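Side-chain contacts in probable GTPase engC (Thermotoga maritima, PDB 1U0L), which is a circularly permuted GTPase that probably hydrolyses GTP slowly and assists late maturation of the 30S ribosomal subunit: residues A[254-258]-A[259-263]; A[271-274]-A[275-279]; A[288-291]-A[292-296]; A[241-244]-A[245-249]; A[129-132]-A[133-136]. All blocks are in the same frame, centred on the assembly; numbering follows the deposited sequence.

Interaction 1. Residues A[254-258]-A[259-263]; sequences KQCFF and SDCNH. With ZN (zinc ion), chain D.
The zinc site of the zinc-finger region is built here, where Cys256 meets Cys261 and His263 in the loop between helix 241-244 and helix 270-277. Three of the four ligands come from this one loop: Cys256 SG lies 2.3 Å from the zinc ion, Cys261 SG also 2.3 Å from the zinc ion, and His263 ND1 2.4 Å from the zinc ion. Cys269, just before helix 270-277, completes the set. The two cysteines reach inward by different torsions: SG of Cys256 stands beside its own backbone N (chi1 -65°), whereas that of Cys261 is anti to its backbone N (chi1 166°). Their methylenes pack together behind the sulfurs, Cys256 CB lying 3.5 Å from Cys261 CB. Cys256 SG meets the imidazole at its edge, near the ring plane, 3.4 Å from His263 ND1, while Cys261 O sits over the centre of one face. The ring is further held by Phe251, which meets it edge to face, and by Val271. A second tie joins the ligands without the metal: the backbone N of His263 donates to Cys261 SG over 3.3 Å, at an N-H...S angle of 151°. Such an amide would probably draw some negative charge off the metal-bound sulfur, and with the zinc bonds it is likely to limit how the chain from Cys261 to His263 can move.

Interaction 2. Residues A[271-274]-A[275-279]; sequences VKEA and VENGE
Ala274 O, on the last turn of helix 270-277, is gripped by two backbone donors from beyond it. Gly278 N gives an almost straight bond of 2.8 Å to Ala274 O (177° at the hydrogen), and Glu279 N adds another, 3.1 Å from Ala274 O. Asn277 N makes only weak bonds, shared between Glu273 O and Ala274 O. One turn earlier a sound helical bond remains: Val275 N donates to Val271 O at 3.1 Å, nearly in line with the carbonyl, and adds a weak bond to Lys272 O. That oxygen also receives a weak bond from Glu276 N. The Lys272 ammonium turns elsewhere, to a weak bond with Val264 O. Side-chain contact across the turn is modest: Val275 CG2, placed beside its own backbone N, rests 3.4 Å from Val271 O, and Glu279 CB folds back to 4.1 Å from Ala274 CB. Val271 and Ala274 otherwise face the zinc loop, against His263 and Lys254. At Gly278 phi is 128°, a backbone shape at which a CB would press on the preceding carbonyl oxygen. A positive-phi glycine combined with the six-to-one bond from Glu279 N to Ala274 O is characteristic of a glycine-terminated helix C-terminus.

Interaction 3. Residues A[288-291]-A[292-296]; sequences YVKM and FYELL
Tyr288 and Phe292 both hold CG anti to their backbone N (chi1 161° and -177°), which sends the two rings off the helix side by side and in the same direction. The far end of the tyrosine does the touching: Tyr288 CZ lies 4.0 Å from Phe292 CD1, with the hydroxyl alongside the same ring. That hydroxyl is satisfied by Asn262 O, in the zinc loop. One residue on, Val289 CG1 reaches to 4.0 Å from Tyr293 CE1, and these side chains also run together. Lys290 behaves otherwise, bending at chi2 (74°) and again at chi4 until it crosses the extended Glu294 chain. Its ammonium forms a salt bridge, Lys290 NZ to Glu294 OE2 at 3.3 Å, and keeps a cation-pi contact with Tyr102. An alanine at Glu294 would remove the carboxylate, and the bent Lys290 chain would probably lose its ionic mate and be freer to turn, though Tyr102 could still hold its charge. Regular helical bonds underlie these pairs, among them Phe292 N to Tyr288 O at 2.7 Å and Tyr293 N to Val289 O at 3.0 Å. This stretch of helix 282-296 is lodged between its neighbours: Tyr288, Met291 and Leu295 pack on Leu244 of helix 241-244, Phe292 touches Pro241, and Met291 also reaches Val109 of helix 101-113.

Interaction 4. Residues A[241-244]-A[245-249]; sequences PEEL and KHYFK
From Glu243 to Tyr247 the backbone closes in three-residue steps, with His246 N bonded to Glu243 O at 3.0 Å and Tyr247 N to Leu244 O at 2.7 Å. The main side-chain pair spans this turn. Glu243 leaves the chain extended, with CG anti to its backbone N (chi1 170°), and Tyr247 OH donates to Glu243 OE1 over 2.8 Å, using the lone pair turned away from the other carboxylate oxygen. Carboxylate and ring planes stand 61° apart. The aliphatic part of the glutamate also touches the ring, Glu243 CG lying 3.7 Å from Tyr247 CE1. OE1 has a second partner in Lys113 of helix 101-113, while OE2 accepts from Glu240 N. A phenylalanine in place of Tyr247 would keep the ring but remove the hydroxyl, probably leaving Glu243 OE1 to Lys113 and the carboxylate less firmly set. On the buried side, Leu244 CD2 approaches the edge of the Phe248 ring, 3.9 Å from Phe248 CE1. Lys245 takes the less common first torsion (chi1 78°), CG lying between backbone N and carbonyl carbon; its CE passes 3.3 Å from Glu242 O, and the ammonium goes on to a salt bridge with Asp260 and a hydrogen bond with Asn262 in the zinc loop. Leu244, Tyr247 and Phe248 touch Val109 of helix 101-113, and Phe248 also meets Arg284. This is a short helix fraying through a 3-10 turn into loop, here wedged between the GTPase domain and the zinc-binding region.

Interaction 5. Residues A[129-132]-A[133-136]; sequences DEDD and LRKV
Asp132 OD1 takes Lys135 NZ at 2.7 Å in a salt bridge, through the lone pair facing away from the other oxygen; Asp132 OD2 receives Asp129 N at 2.8 Å and also pairs with Lys95 in a salt bridge. Asp129 answers in kind, since Asp132 N donates to Asp129 OD2 over 2.9 Å, nearly straight on to the oxygen. Together the two exchanges make a capping box, with Asp129 as N-cap, and the acidic groups at the positive end of the helix would probably be favourable there. Lys135 reaches OD1 by bending at chi2 and chi3, which lays its chain alongside the aspartate. A second salt bridge runs on the exposed flank, Asp131 OD1 to Arg134 NH2 at 2.7 Å: these side chains point the same way, yet carboxylate and guanidinium planes are turned 83° apart, and the bond rests on NH2. The first helical turn is closed by Leu133 N on Asp129 O at 2.9 Å. The turn opens helix 130-143, which connects parallel strands 117-122 and 149-151 in a beta-alpha-beta unit; Leu133 packs on Met125, part of the loop that probably binds the guanine nucleotide, and Val136 on Val94 and Tyr128.

Overall arrangement
Interactions 1 to 4 gather at the zinc-binding end of the chain, whereas interaction 5 stands apart in the GTPase domain, its centre about 37 Å from that of interaction 1. Interactions 3 and 4, only about 10 Å apart between centres, hold the more buried, largely apolar contacts, while interactions 1, 2 and 5 have more exposed residues. Interaction 1 touches interactions 2, 3 and 4, chiefly by packing, a hydrogen bond and a salt bridge respectively. Metal bonds shape the irregular loop of interaction 1, backbone bonds the helix end of interaction 2, and salt bridges and a capping box mark the mostly exposed helix start of interaction 5.

Interaction 1. Residues A[254-258]-A[259-263]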
# COMPACT_ATOMS: atom_id res chain seq x y z
N LYS A 254 0.65 -5.03 24.84
CA LYS A 254 -0.00 -6.06 25.64
C LYS A 254 1.04 -7.09 26.11
O LYS A 254 1.90 -7.51 25.33
CB LYS A 254 -1.09 -6.75 24.80
CG LYS A 254 -2.47 -6.77 25.44
CD LYS A 254 -3.14 -5.40 25.41
CE LYS A 254 -3.46 -4.94 23.99
NZ LYS A 254 -4.21 -3.65 23.92
N GLN A 255 0.95 -7.49 27.38
CA GLN A 255 1.89 -8.47 27.95
C GLN A 255 1.23 -9.82 28.19
O GLN A 255 0.17 -9.92 28.80
CB GLN A 255 2.49 -7.95 29.26
CG GLN A 255 3.72 -7.07 29.09
CD GLN A 255 3.48 -5.91 28.16
OE1 GLN A 255 2.64 -5.05 28.43
NE2 GLN A 255 4.22 -5.87 27.06
N CYS A 256 1.89 -10.86 27.69
CA CYS A 256 1.43 -12.23 27.82
C CYS A 256 2.43 -13.05 28.64
O CYS A 256 3.64 -12.85 28.53
CB CYS A 256 1.27 -12.87 26.43
SG CYS A 256 -0.01 -12.14 25.38
N PHE A 257 1.91 -13.98 29.43
CA PHE A 257 2.76 -14.82 30.27
C PHE A 257 3.99 -15.33 29.54
O PHE A 257 5.11 -14.95 29.87
CB PHE A 257 1.97 -16.01 30.80
CG PHE A 257 2.77 -16.90 31.71
CD1 PHE A 257 2.98 -16.55 33.04
CD2 PHE A 257 3.35 -18.07 31.23
CE1 PHE A 257 3.75 -17.35 33.88
CE2 PHE A 257 4.12 -18.87 32.06
CZ PHE A 257 4.32 -18.51 33.39
N PHE A 258 3.78 -16.20 28.55
CA PHE A 258 4.88 -16.79 27.80
C PHE A 258 5.68 -15.86 26.90
O PHE A 258 5.20 -14.82 26.48
CB PHE A 258 4.38 -17.96 26.96
CG PHE A 258 3.86 -19.11 27.77
CD1 PHE A 258 2.54 -19.14 28.20
CD2 PHE A 258 4.71 -20.16 28.13
CE1 PHE A 258 2.07 -20.20 28.97
CE2 PHE A 258 4.25 -21.23 28.90
CZ PHE A 258 2.92 -21.25 29.33
N SER A 259 6.92 -16.27 26.64
CA SER A 259 7.85 -15.55 25.77
C SER A 259 7.36 -15.77 24.35
O SER A 259 7.33 -16.90 23.85
CB SER A 259 9.27 -16.11 25.94
OG SER A 259 10.17 -15.56 24.98
N ASP A 260 6.97 -14.68 23.69
CA ASP A 260 6.44 -14.76 22.33
C ASP A 260 5.22 -15.69 22.31
O ASP A 260 5.25 -16.80 21.78
CB ASP A 260 7.50 -15.28 21.35
CG ASP A 260 7.03 -15.23 19.90
OD1 ASP A 260 6.66 -14.13 19.44
OD2 ASP A 260 7.01 -16.28 19.24
N CYS A 261 4.14 -15.20 22.90
CA CYS A 261 2.89 -15.92 22.95
C CYS A 261 2.15 -15.54 21.68
O CYS A 261 2.00 -14.36 21.39
CB CYS A 261 2.10 -15.45 24.17
SG CYS A 261 0.39 -15.92 24.18
N ASN A 262 1.69 -16.54 20.91
CA ASN A 262 0.98 -16.28 19.67
C ASN A 262 -0.45 -15.80 19.87
O ASN A 262 -1.17 -15.55 18.90
CB ASN A 262 1.01 -17.53 18.79
CG ASN A 262 2.43 -17.87 18.32
OD1 ASN A 262 3.17 -17.00 17.86
ND2 ASN A 262 2.79 -19.15 18.43
N HIS A 263 -0.86 -15.68 21.13
CA HIS A 263 -2.20 -15.19 21.47
C HIS A 263 -3.38 -16.09 21.08
O HIS A 263 -4.53 -15.65 21.13
CB HIS A 263 -2.40 -13.81 20.85
CG HIS A 263 -1.18 -12.94 20.90
ND1 HIS A 263 -0.69 -12.42 22.08
CD2 HIS A 263 -0.34 -12.53 19.93
CE1 HIS A 263 0.40 -11.73 21.83
NE2 HIS A 263 0.64 -11.78 20.53
ZN ZN D . -0.59 -13.83 24.00

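Interaction 2. Residues A[271-274]-A[275-279]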
# COMPACT_ATOMS: atom_id res chain seq x y z
N VAL A 271 -3.26 -10.15 25.25
CA VAL A 271 -4.05 -9.86 24.07
C VAL A 271 -5.42 -10.50 24.26
O VAL A 271 -6.43 -9.81 24.16
CB VAL A 271 -3.39 -10.42 22.80
CG1 VAL A 271 -4.38 -10.34 21.66
CG2 VAL A 271 -2.15 -9.61 22.46
N LYS A 272 -5.46 -11.80 24.56
CA LYS A 272 -6.74 -12.44 24.78
C LYS A 272 -7.50 -11.74 25.91
O LYS A 272 -8.71 -11.60 25.85
CB LYS A 272 -6.57 -13.93 25.09
CG LYS A 272 -6.38 -14.75 23.83
CD LYS A 272 -7.07 -16.09 23.91
CE LYS A 272 -6.20 -17.11 24.60
NZ LYS A 272 -6.91 -18.41 24.73
N GLU A 273 -6.77 -11.28 26.93
CA GLU A 273 -7.40 -10.58 28.04
C GLU A 273 -8.05 -9.30 27.52
O GLU A 273 -9.22 -9.03 27.81
CB GLU A 273 -6.36 -10.23 29.11
CG GLU A 273 -6.91 -9.36 30.23
CD GLU A 273 -5.84 -8.93 31.23
OE1 GLU A 273 -5.24 -9.82 31.87
OE2 GLU A 273 -5.60 -7.71 31.37
N ALA A 274 -7.29 -8.53 26.75
CA ALA A 274 -7.74 -7.27 26.17
C ALA A 274 -9.03 -7.40 25.36
O ALA A 274 -9.88 -6.50 25.37
CB ALA A 274 -6.63 -6.69 25.29
N VAL A 275 -9.18 -8.51 24.65
CA VAL A 275 -10.36 -8.75 23.84
C VAL A 275 -11.61 -8.93 24.72
O VAL A 275 -12.68 -8.41 24.40
CB VAL A 275 -10.18 -9.99 22.97
CG1 VAL A 275 -11.48 -10.32 22.24
CG2 VAL A 275 -9.07 -9.74 21.98
N GLU A 276 -11.46 -9.67 25.82
CA GLU A 276 -12.55 -9.90 26.75
C GLU A 276 -12.97 -8.58 27.38
O GLU A 276 -14.07 -8.46 27.89
CB GLU A 276 -12.12 -10.86 27.85
CG GLU A 276 -11.84 -12.26 27.35
CD GLU A 276 -11.34 -13.16 28.46
OE1 GLU A 276 -11.13 -14.36 28.19
OE2 GLU A 276 -11.15 -12.67 29.59
N ASN A 277 -12.07 -7.60 27.35
CA ASN A 277 -12.34 -6.27 27.90
C ASN A 277 -13.05 -5.42 26.86
O ASN A 277 -14.14 -4.91 27.10
CB ASN A 277 -11.03 -5.56 28.26
CG ASN A 277 -10.27 -6.25 29.36
OD1 ASN A 277 -9.17 -5.84 29.72
ND2 ASN A 277 -10.86 -7.31 29.92
N GLY A 278 -12.42 -5.27 25.71
CA GLY A 278 -13.00 -4.46 24.66
C GLY A 278 -11.95 -3.45 24.23
O GLY A 278 -12.26 -2.52 23.48
N GLU A 279 -10.73 -3.64 24.72
CA GLU A 279 -9.59 -2.77 24.38
C GLU A 279 -9.12 -3.14 22.97
O GLU A 279 -8.44 -2.37 22.31
CB GLU A 279 -8.44 -2.99 25.36
CG GLU A 279 -8.63 -2.37 26.73
CD GLU A 279 -7.72 -2.99 27.77
OE1 GLU A 279 -6.53 -3.25 27.47
OE2 GLU A 279 -8.20 -3.23 28.90

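Interaction 3. Residues A[288-291]-A[292-296]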
# COMPACT_ATOMS: atom_id res chain seq x y z
N TYR A 288 -7.28 -12.25 12.97
CA TYR A 288 -5.88 -12.59 13.22
C TYR A 288 -5.75 -14.10 13.47
O TYR A 288 -4.86 -14.76 12.91
CB TYR A 288 -5.33 -11.83 14.43
CG TYR A 288 -4.08 -12.49 14.97
CD1 TYR A 288 -2.93 -12.61 14.18
CD2 TYR A 288 -4.09 -13.11 16.22
CE1 TYR A 288 -1.83 -13.34 14.62
CE2 TYR A 288 -3.00 -13.84 16.67
CZ TYR A 288 -1.88 -13.95 15.87
OH TYR A 288 -0.81 -14.71 16.31
N VAL A 289 -6.62 -14.66 14.31
CA VAL A 289 -6.57 -16.09 14.58
C VAL A 289 -6.86 -16.91 13.32
O VAL A 289 -6.18 -17.90 13.05
CB VAL A 289 -7.59 -16.49 15.67
CG1 VAL A 289 -7.63 -17.99 15.82
CG2 VAL A 289 -7.20 -15.83 16.99
N LYS A 290 -7.86 -16.48 12.54
CA LYS A 290 -8.22 -17.14 11.29
C LYS A 290 -6.98 -17.16 10.40
O LYS A 290 -6.58 -18.21 9.88
CB LYS A 290 -9.32 -16.36 10.58
CG LYS A 290 -9.67 -16.87 9.18
CD LYS A 290 -10.45 -18.18 9.20
CE LYS A 290 -10.77 -18.66 7.79
NZ LYS A 290 -11.43 -17.59 6.98
N MET A 291 -6.36 -15.99 10.24
CA MET A 291 -5.15 -15.89 9.43
C MET A 291 -4.04 -16.75 10.01
O MET A 291 -3.33 -17.43 9.27
CB MET A 291 -4.70 -14.42 9.33
CG MET A 291 -5.29 -13.70 8.12
SD MET A 291 -4.67 -12.05 7.78
CE MET A 291 -5.82 -11.09 8.73
N PHE A 292 -3.90 -16.73 11.33
CA PHE A 292 -2.88 -17.52 12.00
C PHE A 292 -2.98 -18.96 11.50
O PHE A 292 -2.06 -19.48 10.86
CB PHE A 292 -3.09 -17.49 13.52
CG PHE A 292 -2.03 -18.23 14.29
CD1 PHE A 292 -0.83 -17.62 14.60
CD2 PHE A 292 -2.20 -19.57 14.61
CE1 PHE A 292 0.20 -18.33 15.23
CE2 PHE A 292 -1.17 -20.30 15.24
CZ PHE A 292 0.03 -19.67 15.54
N TYR A 293 -4.10 -19.61 11.80
CA TYR A 293 -4.31 -20.99 11.39
C TYR A 293 -4.14 -21.22 9.87
O TYR A 293 -3.66 -22.29 9.44
CB TYR A 293 -5.69 -21.44 11.88
CG TYR A 293 -5.72 -21.76 13.37
CD1 TYR A 293 -6.88 -21.58 14.12
CD2 TYR A 293 -4.58 -22.25 14.02
CE1 TYR A 293 -6.91 -21.87 15.49
CE2 TYR A 293 -4.60 -22.55 15.38
CZ TYR A 293 -5.76 -22.35 16.11
OH TYR A 293 -5.77 -22.62 17.46
N GLU A 294 -4.51 -20.22 9.07
CA GLU A 294 -4.37 -20.31 7.62
C GLU A 294 -2.91 -20.42 7.22
O GLU A 294 -2.58 -21.05 6.23
CB GLU A 294 -4.98 -19.08 6.96
CG GLU A 294 -6.44 -19.24 6.61
CD GLU A 294 -7.06 -17.96 6.10
OE1 GLU A 294 -6.44 -17.27 5.25
OE2 GLU A 294 -8.19 -17.63 6.53
N LEU A 295 -2.03 -19.80 8.00
CA LEU A 295 -0.61 -19.83 7.69
C LEU A 295 0.03 -21.14 8.16
O LEU A 295 1.06 -21.54 7.62
CB LEU A 295 0.11 -18.63 8.33
CG LEU A 295 -0.29 -17.24 7.81
CD1 LEU A 295 0.46 -16.14 8.57
CD2 LEU A 295 0.01 -17.15 6.33
N LEU A 296 -0.58 -21.79 9.15
CA LEU A 296 -0.05 -23.06 9.68
C LEU A 296 -0.12 -24.20 8.68
O LEU A 296 0.71 -25.10 8.71
CB LEU A 296 -0.80 -23.47 10.93
CG LEU A 296 -0.24 -22.99 12.26
CD1 LEU A 296 -1.14 -23.47 13.38
CD2 LEU A 296 1.18 -23.51 12.43

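Interaction 4. Residues A[241-244]-A[245-249]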
# COMPACT_ATOMS: atom_id res chain seq x y z
N PRO A 241 3.64 -18.17 10.76
CA PRO A 241 2.55 -18.03 11.73
C PRO A 241 2.91 -17.12 12.90
O PRO A 241 2.22 -16.13 13.17
CB PRO A 241 2.29 -19.47 12.17
CG PRO A 241 2.68 -20.27 10.95
CD PRO A 241 3.96 -19.59 10.52
N GLU A 242 3.99 -17.47 13.60
CA GLU A 242 4.45 -16.72 14.76
C GLU A 242 4.85 -15.28 14.43
O GLU A 242 5.09 -14.48 15.33
CB GLU A 242 5.64 -17.45 15.40
CG GLU A 242 6.66 -17.97 14.40
CD GLU A 242 6.25 -19.29 13.76
OE1 GLU A 242 6.78 -19.61 12.67
OE2 GLU A 242 5.42 -20.01 14.35
N GLU A 243 4.91 -14.96 13.14
CA GLU A 243 5.28 -13.62 12.70
C GLU A 243 4.08 -12.67 12.58
O GLU A 243 4.16 -11.48 12.91
CB GLU A 243 6.01 -13.73 11.36
CG GLU A 243 6.24 -12.41 10.64
CD GLU A 243 6.99 -12.61 9.33
OE1 GLU A 243 7.11 -11.63 8.57
OE2 GLU A 243 7.44 -13.75 9.07
N LEU A 244 2.97 -13.22 12.10
CA LEU A 244 1.73 -12.48 11.90
C LEU A 244 1.36 -11.50 13.03
O LEU A 244 0.98 -10.36 12.76
CB LEU A 244 0.59 -13.48 11.73
CG LEU A 244 -0.46 -13.32 10.63
CD1 LEU A 244 -1.68 -14.14 11.02
CD2 LEU A 244 -0.84 -11.87 10.43
N LYS A 245 1.48 -11.94 14.28
CA LYS A 245 1.12 -11.11 15.44
C LYS A 245 1.73 -9.71 15.44
O LYS A 245 1.19 -8.79 16.05
CB LYS A 245 1.50 -11.83 16.74
CG LYS A 245 2.98 -11.77 17.06
CD LYS A 245 3.35 -12.57 18.28
CE LYS A 245 3.27 -14.05 18.00
NZ LYS A 245 4.17 -14.81 18.91
N HIS A 246 2.87 -9.55 14.77
CA HIS A 246 3.54 -8.26 14.70
C HIS A 246 2.89 -7.34 13.66
O HIS A 246 3.33 -6.21 13.47
CB HIS A 246 5.01 -8.43 14.32
CG HIS A 246 5.78 -9.30 15.25
ND1 HIS A 246 5.83 -9.08 16.61
CD2 HIS A 246 6.53 -10.41 15.02
CE1 HIS A 246 6.57 -10.02 17.17
NE2 HIS A 246 7.00 -10.84 16.23
N TYR A 247 1.86 -7.83 12.99
CA TYR A 247 1.23 -7.04 11.97
C TYR A 247 -0.18 -6.59 12.35
O TYR A 247 -1.03 -6.29 11.50
CB TYR A 247 1.26 -7.84 10.68
CG TYR A 247 2.68 -8.14 10.25
CD1 TYR A 247 3.01 -9.34 9.62
CD2 TYR A 247 3.70 -7.20 10.44
CE1 TYR A 247 4.31 -9.60 9.19
CE2 TYR A 247 5.01 -7.45 10.01
CZ TYR A 247 5.29 -8.65 9.38
OH TYR A 247 6.55 -8.88 8.88
N PHE A 248 -0.40 -6.53 13.66
CA PHE A 248 -1.65 -6.08 14.25
C PHE A 248 -1.24 -5.09 15.35
O PHE A 248 -1.13 -5.48 16.51
CB PHE A 248 -2.40 -7.25 14.89
CG PHE A 248 -3.27 -8.02 13.94
CD1 PHE A 248 -2.72 -8.95 13.07
CD2 PHE A 248 -4.65 -7.80 13.92
CE1 PHE A 248 -3.52 -9.66 12.18
CE2 PHE A 248 -5.47 -8.49 13.04
CZ PHE A 248 -4.90 -9.43 12.16
N LYS A 249 -1.00 -3.83 14.97
CA LYS A 249 -0.61 -2.78 15.91
C LYS A 249 -1.00 -3.13 17.34
O LYS A 249 -0.14 -3.32 18.20
CB LYS A 249 -1.28 -1.45 15.59
CG LYS A 249 -0.81 -0.70 14.35
CD LYS A 249 -1.23 0.77 14.47
CE LYS A 249 -0.94 1.54 13.22
NZ LYS A 249 0.45 1.24 12.72

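Interaction 5. Residues A[129-132]-A[133-136]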
# COMPACT_ATOMS: atom_id res chain seq x y z
N ASP A 129 -27.24 5.01 3.14
CA ASP A 129 -28.44 5.40 3.87
C ASP A 129 -28.11 5.26 5.35
O ASP A 129 -26.95 5.05 5.71
CB ASP A 129 -29.63 4.51 3.48
CG ASP A 129 -29.37 3.02 3.74
OD1 ASP A 129 -29.97 2.19 3.02
OD2 ASP A 129 -28.59 2.67 4.66
N GLU A 130 -29.12 5.35 6.21
CA GLU A 130 -28.87 5.26 7.64
C GLU A 130 -28.26 3.96 8.16
O GLU A 130 -27.41 3.98 9.05
CB GLU A 130 -30.14 5.57 8.42
CG GLU A 130 -30.40 7.06 8.52
CD GLU A 130 -29.18 7.85 9.00
OE1 GLU A 130 -28.57 7.48 10.03
OE2 GLU A 130 -28.82 8.85 8.33
N ASP A 131 -28.68 2.82 7.61
CA ASP A 131 -28.14 1.55 8.05
C ASP A 131 -26.68 1.46 7.62
O ASP A 131 -25.82 0.99 8.38
CB ASP A 131 -28.93 0.39 7.46
CG ASP A 131 -30.37 0.35 7.94
OD1 ASP A 131 -30.57 0.36 9.17
OD2 ASP A 131 -31.29 0.32 7.09
N ASP A 132 -26.40 1.92 6.41
CA ASP A 132 -25.05 1.88 5.88
C ASP A 132 -24.14 2.73 6.76
O ASP A 132 -23.05 2.32 7.15
CB ASP A 132 -25.01 2.41 4.46
CG ASP A 132 -25.97 1.67 3.55
OD1 ASP A 132 -26.08 0.43 3.68
OD2 ASP A 132 -26.59 2.34 2.70
N LEU A 133 -24.61 3.94 7.06
CA LEU A 133 -23.85 4.84 7.89
C LEU A 133 -23.53 4.23 9.23
O LEU A 133 -22.48 4.50 9.81
CB LEU A 133 -24.62 6.14 8.08
CG LEU A 133 -24.61 6.97 6.80
CD1 LEU A 133 -25.21 8.30 7.12
CD2 LEU A 133 -23.19 7.15 6.26
N ARG A 134 -24.42 3.38 9.72
CA ARG A 134 -24.20 2.73 10.99
C ARG A 134 -22.98 1.80 10.83
O ARG A 134 -22.10 1.75 11.69
CB ARG A 134 -25.43 1.93 11.39
CG ARG A 134 -25.47 1.57 12.85
CD ARG A 134 -26.66 0.70 13.15
NE ARG A 134 -27.86 1.29 12.57
CZ ARG A 134 -28.93 0.59 12.21
NH1 ARG A 134 -28.92 -0.73 12.38
NH2 ARG A 134 -29.98 1.20 11.67
N LYS A 135 -22.94 1.08 9.71
CA LYS A 135 -21.83 0.19 9.43
C LYS A 135 -20.54 1.00 9.30
O LYS A 135 -19.45 0.53 9.63
CB LYS A 135 -22.10 -0.61 8.15
CG LYS A 135 -22.99 -1.82 8.37
CD LYS A 135 -24.35 -1.66 7.69
CE LYS A 135 -24.25 -1.75 6.16
NZ LYS A 135 -25.57 -1.58 5.45
N VAL A 136 -20.68 2.23 8.81
CA VAL A 136 -19.52 3.10 8.68
C VAL A 136 -19.03 3.39 10.09
O VAL A 136 -17.86 3.16 10.39
CB VAL A 136 -19.87 4.44 7.99
CG1 VAL A 136 -18.72 5.46 8.18
CG2 VAL A 136 -20.13 4.20 6.49